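Local coordinates for blood group a-and b-cleaving endo-beta-galactosidase (Streptococcus pneumoniae, PDB 2YGL), which probably recognises carbohydrate through two tandem family 51 binding modules that belong to a glycoside hydrolase cleaving blood group A and B antigens, at residues A[44-48]-A[86-91]; A[70-76]-A[143-149]; A[97-103]-A[155-161]; A[261-267]-A[347-353]. One frame throughout, in Å; residues are numbered along the deposited sequence.

Contacts 1, 2 and 3 belong to the first carbohydrate-binding module and contact 4 to the second. Contacts 1 and 2 interleave along the chain, as do 2 and 3, whereas contact 1 closes before contact 3 opens. The centres of contacts 1 and 3 are about 14 Å apart and they touch: Asp90 N lies 2.7 Å from Glu160 O, a probable hydrogen bond, where strands 82-87 and 160-171 lead to the calcium end. Contact 2 lies in the five-stranded sheet, its centre about 21 Å from that of contact 1. Contact 4, about 45 Å from contact 1 between centres, joins 262-271 to 343-352, a pairing equivalent to 82-87 with 160-171, consistent with a repeated module.

Contact 1: A[44-48]-A[86-91]; sequences KISLL and YIGIDQ
Leu47 presses its two methyls into the corner where the chain turns at Gly88, and this is the tight half of the contact. CD2 of Leu47 lies 3.6 Å from Gly88 C and 3.3 Å from Ile89 O, while CD1 reaches back to 4.1 Å from Tyr86 CB. The backbone of Leu47 sets CB leading away, and the branched end folds back onto the corner. Beside it, Ser46 is gripped through both of its main-chain polar groups. Its N donates to Asp90 OD1 over 2.9 Å, meeting the syn side of the carboxylate 30° out of its plane, and its carbonyl O accepts from Gln91 N at 3.1 Å. Asp90 reaches Ser46 because its CG stands opposite the backbone N (chi1 -163°), which brings the carboxylate toward the main chain of Ser46. The other oxygen, OD2, takes a hydrogen bond from a water that donates to Lys44 O and accepts from Ser46 OG, and Ser92 OG is a further partner of OD2; both carboxylate oxygens are thus held. The looser side lies at Gln91, which is partly exposed: its CB rests 3.3 Å from Ser46 OG, but its amide OE1 comes no closer than 4.0 Å to Leu48 CB. The touching parts run at 98° to each other, so they do not pair as sheet neighbours. Strand 45-48 pairs with 54-57, whose Val54 also meets Gln91, while Val162 of strand 160-171 packs on Ile45, Leu47 and Asp90, and Ile87 turns to strand 133-138.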
# COMPACT_ATOMS: atom_id res chain seq x y z
N LYS A 44 -22.45 25.20 -6.49
CA LYS A 44 -21.31 24.29 -6.61
C LYS A 44 -20.09 25.01 -7.18
O LYS A 44 -20.22 26.01 -7.89
CB LYS A 44 -21.66 23.10 -7.51
CG LYS A 44 -22.71 22.15 -6.94
CD LYS A 44 -22.99 21.01 -7.93
CE LYS A 44 -24.11 20.10 -7.45
NZ LYS A 44 -23.70 19.24 -6.31
N ILE A 45 -18.91 24.48 -6.87
CA ILE A 45 -17.65 24.93 -7.48
C ILE A 45 -17.72 24.73 -8.99
O ILE A 45 -18.10 23.65 -9.47
CB ILE A 45 -16.44 24.15 -6.89
CG1 ILE A 45 -16.19 24.56 -5.44
CG2 ILE A 45 -15.18 24.37 -7.74
CD1 ILE A 45 -15.34 23.60 -4.65
N SER A 46 -17.38 25.77 -9.74
CA SER A 46 -17.35 25.67 -11.20
C SER A 46 -16.19 26.43 -11.82
O SER A 46 -15.80 27.49 -11.34
CB SER A 46 -18.68 26.10 -11.82
OG SER A 46 -18.96 27.47 -11.57
N LEU A 47 -15.65 25.86 -12.89
CA LEU A 47 -14.51 26.44 -13.59
C LEU A 47 -14.72 26.41 -15.09
O LEU A 47 -15.45 25.55 -15.61
CB LEU A 47 -13.22 25.69 -13.24
CG LEU A 47 -12.58 25.97 -11.88
CD1 LEU A 47 -11.40 25.03 -11.62
CD2 LEU A 47 -12.14 27.42 -11.78
N LEU A 48 -14.08 27.35 -15.77
CA LEU A 48 -14.04 27.37 -17.22
C LEU A 48 -13.04 26.31 -17.69
O LEU A 48 -11.87 26.34 -17.31
CB LEU A 48 -13.61 28.75 -17.70
CG LEU A 48 -14.03 29.25 -19.09
CD1 LEU A 48 -15.54 29.37 -19.20
CD2 LEU A 48 -13.38 30.60 -19.34
N TYR A 86 -8.14 20.35 -10.18
CA TYR A 86 -8.25 21.43 -11.16
C TYR A 86 -8.20 22.75 -10.41
O TYR A 86 -8.87 22.92 -9.39
CB TYR A 86 -9.56 21.33 -11.94
CG TYR A 86 -9.68 20.10 -12.82
CD1 TYR A 86 -10.16 18.90 -12.30
CD2 TYR A 86 -9.32 20.15 -14.17
CE1 TYR A 86 -10.28 17.77 -13.10
CE2 TYR A 86 -9.44 19.02 -14.98
CZ TYR A 86 -9.92 17.83 -14.44
OH TYR A 86 -10.04 16.71 -15.22
N ILE A 87 -7.41 23.70 -10.91
CA ILE A 87 -7.30 25.01 -10.28
C ILE A 87 -7.74 26.15 -11.20
O ILE A 87 -7.59 26.06 -12.42
CB ILE A 87 -5.87 25.31 -9.73
CG1 ILE A 87 -4.81 25.12 -10.82
CG2 ILE A 87 -5.60 24.45 -8.49
CD1 ILE A 87 -3.46 25.74 -10.49
N GLY A 88 -8.26 27.20 -10.59
CA GLY A 88 -8.67 28.41 -11.31
C GLY A 88 -9.46 29.30 -10.37
O GLY A 88 -9.63 28.99 -9.20
N ILE A 89 -9.94 30.42 -10.90
CA ILE A 89 -10.82 31.31 -10.15
C ILE A 89 -12.26 30.88 -10.42
O ILE A 89 -12.66 30.72 -11.57
CB ILE A 89 -10.60 32.79 -10.53
CG1 ILE A 89 -9.16 33.21 -10.21
CG2 ILE A 89 -11.60 33.69 -9.79
CD1 ILE A 89 -8.74 34.55 -10.80
N ASP A 90 -13.02 30.68 -9.34
CA ASP A 90 -14.40 30.21 -9.46
C ASP A 90 -15.27 31.16 -10.30
O ASP A 90 -15.11 32.38 -10.23
CB ASP A 90 -15.03 30.02 -8.08
CG ASP A 90 -16.28 29.17 -8.14
OD1 ASP A 90 -16.16 27.92 -8.16
OD2 ASP A 90 -17.39 29.74 -8.18
N GLN A 91 -16.18 30.58 -11.08
CA GLN A 91 -17.09 31.34 -11.93
C GLN A 91 -18.00 32.30 -11.15
O GLN A 91 -18.52 33.26 -11.72
CB GLN A 91 -17.94 30.39 -12.78
CG GLN A 91 -17.17 29.72 -13.92
CD GLN A 91 -16.87 30.68 -15.05
OE1 GLN A 91 -15.73 31.13 -15.22
NE2 GLN A 91 -17.89 31.02 -15.83
O HOH W 1 -19.63 28.43 -8.89

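Contact 2: A[70-76]-A[143-149]; sequences VISYDIS and AKKISLK
Ile71 and Leu148, and then Tyr73 and Ile146, form successive hydrogen-bonded pairs of two antiparallel strands whose axes run 162° apart. Each pair closes a two-bond ring; the shortest link is Leu148 N to Ile71 O at 2.8 Å. Past them Ile75 N adds one more rung, to Lys144 O at 2.8 Å, 44° above the carbonyl plane. Apolar contacts line the face carrying Ile71, Tyr73, Ile146 and Leu148, where Tyr73 CB meets Ile146 CG2 at 4.0 Å. Beyond the strand ends, Ile75 CD1 reaches Ala143 CB at 3.9 Å. Ile108 and Ile110 of strand 105-110 continue the layer, and Ile61 of strand 60-64, in the other sheet, packs against it. The other face is mainly polar, though Val70 CG2 touches Lys149 CG. Ser72 OG and Ser147 OG, each anti to its carbonyl carbon (Ser72 chi1 -59°), which brings them together, share a hydrogen bond of 2.7 Å, and a water links Ser72 OG to Lys145 NZ, weakly on the lysine side. Asp74 makes an Asx turn, OD1 accepting from Ser76 N and OG. Lys149 sends its amine to Glu109. The chemistry is amphipathic: hydrocarbon faces the sandwich interior, whereas the buried hydroxyls partner each other opposite.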
# COMPACT_ATOMS: atom_id res chain seq x y z
N VAL A 70 -2.94 29.51 2.79
CA VAL A 70 -2.38 28.16 2.92
C VAL A 70 -3.38 27.20 3.57
O VAL A 70 -3.91 27.46 4.65
CB VAL A 70 -1.04 28.16 3.72
CG1 VAL A 70 -0.57 26.73 4.01
CG2 VAL A 70 0.04 28.92 2.98
N ILE A 71 -3.63 26.07 2.89
CA ILE A 71 -4.43 24.99 3.45
C ILE A 71 -3.58 23.71 3.45
O ILE A 71 -3.18 23.21 2.39
CB ILE A 71 -5.75 24.78 2.67
CG1 ILE A 71 -6.52 26.11 2.57
CG2 ILE A 71 -6.62 23.73 3.36
CD1 ILE A 71 -7.28 26.29 1.28
N SER A 72 -3.30 23.20 4.65
CA SER A 72 -2.40 22.06 4.83
C SER A 72 -3.09 20.83 5.39
O SER A 72 -4.03 20.94 6.18
CB SER A 72 -1.24 22.45 5.75
OG SER A 72 -0.51 23.54 5.21
N TYR A 73 -2.61 19.66 4.97
CA TYR A 73 -3.13 18.38 5.45
C TYR A 73 -1.99 17.46 5.89
O TYR A 73 -0.95 17.38 5.24
CB TYR A 73 -3.95 17.68 4.36
CG TYR A 73 -5.21 18.42 3.95
CD1 TYR A 73 -5.17 19.44 3.00
CD2 TYR A 73 -6.44 18.09 4.52
CE1 TYR A 73 -6.32 20.12 2.62
CE2 TYR A 73 -7.60 18.77 4.15
CZ TYR A 73 -7.53 19.78 3.20
OH TYR A 73 -8.67 20.45 2.82
N ASP A 74 -2.21 16.78 7.01
CA ASP A 74 -1.27 15.78 7.51
C ASP A 74 -1.53 14.46 6.78
O ASP A 74 -2.60 13.87 6.92
CB ASP A 74 -1.41 15.60 9.03
CG ASP A 74 -0.46 14.55 9.59
OD1 ASP A 74 0.50 14.13 8.90
OD2 ASP A 74 -0.67 14.14 10.75
N ILE A 75 -0.55 14.03 6.01
CA ILE A 75 -0.67 12.78 5.25
C ILE A 75 0.36 11.72 5.71
O ILE A 75 0.67 10.79 4.96
CB ILE A 75 -0.60 13.01 3.71
CG1 ILE A 75 0.70 13.73 3.31
CG2 ILE A 75 -1.83 13.80 3.25
CD1 ILE A 75 1.02 13.67 1.83
N SER A 76 0.85 11.88 6.94
CA SER A 76 1.84 10.96 7.53
C SER A 76 1.33 9.52 7.58
O SER A 76 0.22 9.27 8.03
CB SER A 76 2.23 11.41 8.94
OG SER A 76 2.86 12.67 8.92
N ALA A 143 6.22 11.19 2.60
CA ALA A 143 5.57 12.50 2.75
C ALA A 143 4.69 12.64 4.00
O ALA A 143 3.96 11.72 4.37
CB ALA A 143 4.77 12.85 1.51
N LYS A 144 4.78 13.80 4.64
CA LYS A 144 4.07 14.08 5.89
C LYS A 144 3.04 15.20 5.76
O LYS A 144 1.99 15.15 6.40
CB LYS A 144 5.07 14.41 7.01
CG LYS A 144 5.88 13.21 7.50
CD LYS A 144 7.02 13.64 8.43
CE LYS A 144 7.76 12.43 8.99
NZ LYS A 144 8.41 11.60 7.92
N LYS A 145 3.34 16.20 4.94
CA LYS A 145 2.52 17.41 4.86
C LYS A 145 2.37 17.90 3.42
O LYS A 145 3.36 18.12 2.72
CB LYS A 145 3.15 18.51 5.72
CG LYS A 145 2.27 19.72 5.96
CD LYS A 145 3.06 20.81 6.66
CE LYS A 145 2.15 21.87 7.25
NZ LYS A 145 2.92 22.83 8.09
N ILE A 146 1.12 18.08 2.99
CA ILE A 146 0.83 18.68 1.69
C ILE A 146 0.12 20.03 1.88
O ILE A 146 -0.80 20.14 2.70
CB ILE A 146 0.04 17.72 0.74
CG1 ILE A 146 -0.04 18.31 -0.68
CG2 ILE A 146 -1.35 17.37 1.31
CD1 ILE A 146 -0.44 17.32 -1.76
N SER A 147 0.57 21.03 1.14
CA SER A 147 0.06 22.39 1.28
C SER A 147 -0.49 22.97 -0.02
O SER A 147 0.16 22.92 -1.07
CB SER A 147 1.14 23.32 1.84
OG SER A 147 1.29 23.13 3.23
N LEU A 148 -1.71 23.51 0.08
CA LEU A 148 -2.36 24.21 -1.02
C LEU A 148 -2.18 25.71 -0.83
O LEU A 148 -2.72 26.30 0.11
CB LEU A 148 -3.85 23.85 -1.06
CG LEU A 148 -4.32 22.57 -1.78
CD1 LEU A 148 -3.54 21.31 -1.37
CD2 LEU A 148 -5.81 22.36 -1.55
N LYS A 149 -1.40 26.32 -1.72
CA LYS A 149 -1.00 27.72 -1.58
C LYS A 149 -1.54 28.58 -2.73
O LYS A 149 -1.45 28.19 -3.89
CB LYS A 149 0.53 27.84 -1.53
CG LYS A 149 1.18 27.08 -0.38
CD LYS A 149 2.69 26.93 -0.59
CE LYS A 149 3.45 28.20 -0.25
NZ LYS A 149 4.90 28.08 -0.59
O HOH W 2 0.78 24.96 7.07

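Contact 3: A[97-103]-A[155-161]; sequences RSDHAVV and HTWGDEV. With CA (calcium ion), chain C.
His100 and Trp157 set the geometry here. The imidazole lies over Trp157 CB, which stands 3.4 Å from the ring centroid and only 7° off its normal, a CH-pi contact; the five-membered ring of the indole follows as an offset stack, centroids 5.0 Å apart and planes at 30°. His155 lies on the opposite side of the indole plane, with Trp157 CZ3 over the centre of its ring, so the tryptophan is held between two histidines. Asp99 CG sits between its backbone N and carbonyl carbon (chi1 54°), from where OD2 meets the indole edge, near its plane, 3.4 Å from Trp157 CZ3, the carboxylate turned steeply across the ring. Arg97 holds that carboxylate side-on, NE to OD1 and NH2 to OD2 (2.8 Å), each oxygen using its syn lone pair. The backbones are tied by Ala101 N to Trp157 O at 2.9 Å. Asp159 works in two directions: OD1 accepts from Val102 N, while OD2 binds calcium at 2.3 Å. Val102 O, His155 O, Ala152 O and two waters complete the shell; one water lies between Asp99 O and Trp157 O, the other accepts from His155 N. Farther along, Val103 CG2 touches Val161 CG2 at 3.7 Å. With one carboxylate and three main-chain carbonyls, the site is all-oxygen, as calcium favours, and the ion probably fixes the relative positions of both loops.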
# COMPACT_ATOMS: atom_id res chain seq x y z
N ARG A 97 -14.51 44.57 -11.83
CA ARG A 97 -13.39 45.47 -12.13
C ARG A 97 -12.17 44.64 -12.51
O ARG A 97 -12.05 43.48 -12.09
CB ARG A 97 -13.08 46.35 -10.92
CG ARG A 97 -14.04 47.52 -10.72
CD ARG A 97 -14.01 48.07 -9.29
NE ARG A 97 -12.64 48.29 -8.80
CZ ARG A 97 -12.33 49.05 -7.75
NH1 ARG A 97 -13.27 49.68 -7.07
NH2 ARG A 97 -11.05 49.17 -7.39
N SER A 98 -11.27 45.23 -13.29
CA SER A 98 -10.08 44.52 -13.79
C SER A 98 -9.02 44.22 -12.71
O SER A 98 -8.11 43.43 -12.95
CB SER A 98 -9.45 45.28 -14.96
OG SER A 98 -9.05 46.58 -14.55
N ASP A 99 -9.15 44.86 -11.55
CA ASP A 99 -8.26 44.58 -10.41
C ASP A 99 -8.84 43.49 -9.49
O ASP A 99 -8.18 43.04 -8.55
CB ASP A 99 -7.93 45.86 -9.62
CG ASP A 99 -9.18 46.62 -9.17
OD1 ASP A 99 -10.30 46.11 -9.34
OD2 ASP A 99 -9.03 47.73 -8.62
N HIS A 100 -10.07 43.09 -9.78
CA HIS A 100 -10.73 41.98 -9.09
C HIS A 100 -10.48 40.68 -9.86
O HIS A 100 -10.33 40.71 -11.09
CB HIS A 100 -12.23 42.25 -8.96
CG HIS A 100 -12.58 43.24 -7.90
ND1 HIS A 100 -13.52 42.98 -6.92
CD2 HIS A 100 -12.13 44.49 -7.66
CE1 HIS A 100 -13.62 44.02 -6.12
NE2 HIS A 100 -12.79 44.95 -6.54
N ALA A 101 -10.46 39.56 -9.15
CA ALA A 101 -10.17 38.24 -9.72
C ALA A 101 -8.81 38.18 -10.45
O ALA A 101 -8.73 37.80 -11.62
CB ALA A 101 -11.32 37.76 -10.63
N VAL A 102 -7.76 38.57 -9.74
CA VAL A 102 -6.40 38.54 -10.27
C VAL A 102 -5.51 37.77 -9.30
O VAL A 102 -5.16 38.27 -8.23
CB VAL A 102 -5.84 39.97 -10.53
CG1 VAL A 102 -4.39 39.92 -11.01
CG2 VAL A 102 -6.71 40.71 -11.55
N VAL A 103 -5.16 36.55 -9.68
CA VAL A 103 -4.36 35.67 -8.84
C VAL A 103 -2.98 35.50 -9.47
O VAL A 103 -2.85 35.04 -10.60
CB VAL A 103 -5.05 34.30 -8.63
CG1 VAL A 103 -4.11 33.29 -7.97
CG2 VAL A 103 -6.31 34.48 -7.79
N HIS A 155 -4.06 42.78 -4.57
CA HIS A 155 -5.29 42.79 -3.78
C HIS A 155 -5.89 41.39 -3.72
O HIS A 155 -5.64 40.56 -4.59
CB HIS A 155 -6.32 43.74 -4.39
CG HIS A 155 -5.78 45.10 -4.70
ND1 HIS A 155 -5.58 46.06 -3.74
CD2 HIS A 155 -5.40 45.66 -5.88
CE1 HIS A 155 -5.10 47.16 -4.30
NE2 HIS A 155 -4.99 46.94 -5.60
N THR A 156 -6.69 41.13 -2.69
CA THR A 156 -7.38 39.85 -2.55
C THR A 156 -8.78 39.87 -3.19
O THR A 156 -9.45 38.83 -3.27
CB THR A 156 -7.50 39.43 -1.07
OG1 THR A 156 -8.36 40.35 -0.39
CG2 THR A 156 -6.14 39.39 -0.40
N TRP A 157 -9.21 41.05 -3.64
CA TRP A 157 -10.56 41.25 -4.19
C TRP A 157 -10.90 40.25 -5.30
O TRP A 157 -10.17 40.15 -6.29
CB TRP A 157 -10.74 42.68 -4.72
CG TRP A 157 -10.34 43.78 -3.76
CD1 TRP A 157 -10.49 43.79 -2.40
CD2 TRP A 157 -9.76 45.05 -4.11
NE1 TRP A 157 -10.02 44.98 -1.88
CE2 TRP A 157 -9.57 45.77 -2.90
CE3 TRP A 157 -9.37 45.64 -5.32
CZ2 TRP A 157 -9.00 47.05 -2.88
CZ3 TRP A 157 -8.81 46.91 -5.29
CH2 TRP A 157 -8.63 47.60 -4.08
N GLY A 158 -11.99 39.52 -5.12
CA GLY A 158 -12.49 38.57 -6.12
C GLY A 158 -11.65 37.33 -6.36
O GLY A 158 -11.93 36.56 -7.28
N ASP A 159 -10.62 37.13 -5.54
CA ASP A 159 -9.70 35.99 -5.72
C ASP A 159 -10.27 34.69 -5.17
O ASP A 159 -9.72 34.10 -4.23
CB ASP A 159 -8.34 36.29 -5.09
CG ASP A 159 -7.61 37.42 -5.79
OD1 ASP A 159 -8.05 37.87 -6.87
OD2 ASP A 159 -6.58 37.86 -5.25
N GLU A 160 -11.36 34.23 -5.77
CA GLU A 160 -12.05 33.01 -5.37
C GLU A 160 -11.33 31.80 -5.96
O GLU A 160 -11.79 31.22 -6.95
CB GLU A 160 -13.51 33.05 -5.83
CG GLU A 160 -14.33 34.21 -5.26
CD GLU A 160 -14.75 33.98 -3.82
OE1 GLU A 160 -15.24 32.88 -3.50
OE2 GLU A 160 -14.60 34.92 -3.02
N VAL A 161 -10.20 31.43 -5.36
CA VAL A 161 -9.43 30.28 -5.81
C VAL A 161 -10.13 29.00 -5.38
O VAL A 161 -10.46 28.82 -4.20
CB VAL A 161 -7.96 30.30 -5.29
CG1 VAL A 161 -7.27 28.96 -5.52
CG2 VAL A 161 -7.18 31.41 -5.96
CA CA C . -5.53 39.50 -6.49
O HOH W 3 -7.50 40.77 -6.97
O HOH W 4 -4.47 41.33 -7.28

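Contact 4: A[261-267]-A[347-353]; sequences NVTRFIS and GALFMAN
Phe265 and Phe350 meet on one face of the strand pair, Phe265 CD1 coming 3.7 Å from Phe350 CE1 while the ring planes stand 58° apart, an oblique meeting. Val262 CG1 closes on the same phenyl, 3.7 Å from Phe350 CD1, and Arg264 O lies at the edge of that ring, in its plane. Leu192, together with Ile328 and Leu330 of strand 327-334, packs around the two rings. On the other face Ile266 and Leu349 run alongside each other in the same direction, with CG1 of Ile266 at 3.7 Å from CD1 of Leu349; Leu182 of helix 179-184 touches both. The strands are antiparallel, axes at 148°, in the beta-sandwich of the second module. Ile266 and Leu349 are joined by two backbone hydrogen bonds, and the next hydrogen-bonded pair, Arg264 with Met351, is irregular: Thr263 and Arg264 both face Met351, a classic beta bulge. Thr263 N donates to Met351 O (2.8 Å), and Met351 N returns a bond to Arg264 O at 3.0 Å. Arg264 CB packs 3.6 Å from Met351 CB, and the arginine chain, extended from CG to NE, carries its guanidinium to Asp318 and Thr174. Farther out, polar groups take over. Thr263 OG1, seated between N and the carbonyl carbon (chi1 57°), adds a weak 3.3 Å bond to Met351 O and lies against Asn353 CB. At the exposed end, the amide of Asn261 lies in van der Waals contact with the main chain of Asn353, ND2 to C.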
# COMPACT_ATOMS: atom_id res chain seq x y z
N ASN A 261 -3.21 -16.51 -12.83
CA ASN A 261 -2.28 -15.39 -12.86
C ASN A 261 -1.74 -15.09 -11.45
O ASN A 261 -2.04 -14.05 -10.86
CB ASN A 261 -2.98 -14.17 -13.47
CG ASN A 261 -2.06 -12.97 -13.59
OD1 ASN A 261 -0.86 -13.10 -13.79
ND2 ASN A 261 -2.64 -11.78 -13.46
N VAL A 262 -0.95 -16.03 -10.93
CA VAL A 262 -0.37 -15.92 -9.59
C VAL A 262 0.74 -14.88 -9.59
O VAL A 262 1.66 -14.94 -10.41
CB VAL A 262 0.18 -17.29 -9.10
CG1 VAL A 262 0.81 -17.16 -7.71
CG2 VAL A 262 -0.92 -18.35 -9.09
N THR A 263 0.66 -13.93 -8.67
CA THR A 263 1.61 -12.81 -8.64
C THR A 263 2.47 -12.74 -7.38
O THR A 263 3.46 -12.01 -7.35
CB THR A 263 0.88 -11.46 -8.79
OG1 THR A 263 -0.11 -11.34 -7.75
CG2 THR A 263 0.21 -11.35 -10.15
N ARG A 264 2.10 -13.49 -6.34
CA ARG A 264 2.72 -13.33 -5.03
C ARG A 264 2.62 -14.60 -4.19
O ARG A 264 1.61 -15.30 -4.21
CB ARG A 264 2.04 -12.17 -4.30
CG ARG A 264 2.86 -11.46 -3.23
CD ARG A 264 2.07 -10.28 -2.68
NE ARG A 264 2.67 -9.69 -1.49
CZ ARG A 264 2.05 -8.84 -0.68
NH1 ARG A 264 0.79 -8.47 -0.92
NH2 ARG A 264 2.68 -8.35 0.38
N PHE A 265 3.69 -14.90 -3.45
CA PHE A 265 3.70 -15.99 -2.48
C PHE A 265 4.05 -15.46 -1.09
O PHE A 265 5.08 -14.79 -0.93
CB PHE A 265 4.67 -17.10 -2.91
CG PHE A 265 4.92 -18.14 -1.84
CD1 PHE A 265 3.95 -19.08 -1.52
CD2 PHE A 265 6.14 -18.18 -1.17
CE1 PHE A 265 4.18 -20.04 -0.54
CE2 PHE A 265 6.38 -19.13 -0.19
CZ PHE A 265 5.40 -20.07 0.13
N ILE A 266 3.20 -15.75 -0.11
CA ILE A 266 3.38 -15.27 1.27
C ILE A 266 3.39 -16.43 2.26
O ILE A 266 2.44 -17.21 2.30
CB ILE A 266 2.24 -14.32 1.72
CG1 ILE A 266 1.83 -13.34 0.61
CG2 ILE A 266 2.62 -13.59 3.02
CD1 ILE A 266 2.82 -12.28 0.33
N SER A 267 4.44 -16.51 3.07
CA SER A 267 4.52 -17.50 4.15
C SER A 267 5.59 -17.18 5.18
O SER A 267 6.67 -16.69 4.83
CB SER A 267 4.79 -18.90 3.58
OG SER A 267 4.68 -19.88 4.59
N GLY A 347 0.85 -20.08 7.35
CA GLY A 347 -0.04 -19.14 6.66
C GLY A 347 0.16 -19.07 5.15
O GLY A 347 -0.32 -18.13 4.51
N ALA A 348 0.86 -20.07 4.60
CA ALA A 348 1.25 -20.08 3.19
C ALA A 348 0.09 -19.84 2.23
O ALA A 348 -0.89 -20.60 2.23
CB ALA A 348 1.96 -21.38 2.84
N LEU A 349 0.20 -18.79 1.43
CA LEU A 349 -0.86 -18.42 0.49
C LEU A 349 -0.34 -17.82 -0.83
O LEU A 349 0.80 -17.37 -0.91
CB LEU A 349 -1.88 -17.48 1.16
CG LEU A 349 -1.49 -16.08 1.64
CD1 LEU A 349 -1.46 -15.08 0.49
CD2 LEU A 349 -2.47 -15.61 2.72
N PHE A 350 -1.20 -17.85 -1.85
CA PHE A 350 -0.95 -17.23 -3.14
C PHE A 350 -1.85 -16.01 -3.34
O PHE A 350 -2.98 -15.99 -2.87
CB PHE A 350 -1.23 -18.22 -4.28
CG PHE A 350 -0.16 -19.25 -4.50
CD1 PHE A 350 1.19 -18.91 -4.47
CD2 PHE A 350 -0.51 -20.57 -4.80
CE1 PHE A 350 2.18 -19.87 -4.70
CE2 PHE A 350 0.47 -21.54 -5.03
CZ PHE A 350 1.81 -21.19 -4.98
N MET A 351 -1.33 -15.01 -4.05
CA MET A 351 -2.14 -13.87 -4.49
C MET A 351 -2.24 -13.85 -6.02
O MET A 351 -1.30 -14.23 -6.71
CB MET A 351 -1.53 -12.54 -4.01
CG MET A 351 -1.38 -12.38 -2.50
SD MET A 351 -2.93 -12.11 -1.61
CE MET A 351 -3.49 -10.56 -2.32
N ALA A 352 -3.39 -13.41 -6.53
CA ALA A 352 -3.58 -13.22 -7.96
C ALA A 352 -3.93 -11.76 -8.27
O ALA A 352 -4.98 -11.26 -7.89
CB ALA A 352 -4.66 -14.16 -8.50
N ASN A 353 -3.02 -11.09 -8.97
CA ASN A 353 -3.16 -9.67 -9.28
C ASN A 353 -3.23 -9.43 -10.79
O ASN A 353 -3.90 -8.51 -11.25
CB ASN A 353 -2.00 -8.89 -8.67
CG ASN A 353 -2.11 -7.39 -8.89
OD1 ASN A 353 -1.23 -6.78 -9.51
ND2 ASN A 353 -3.18 -6.79 -8.38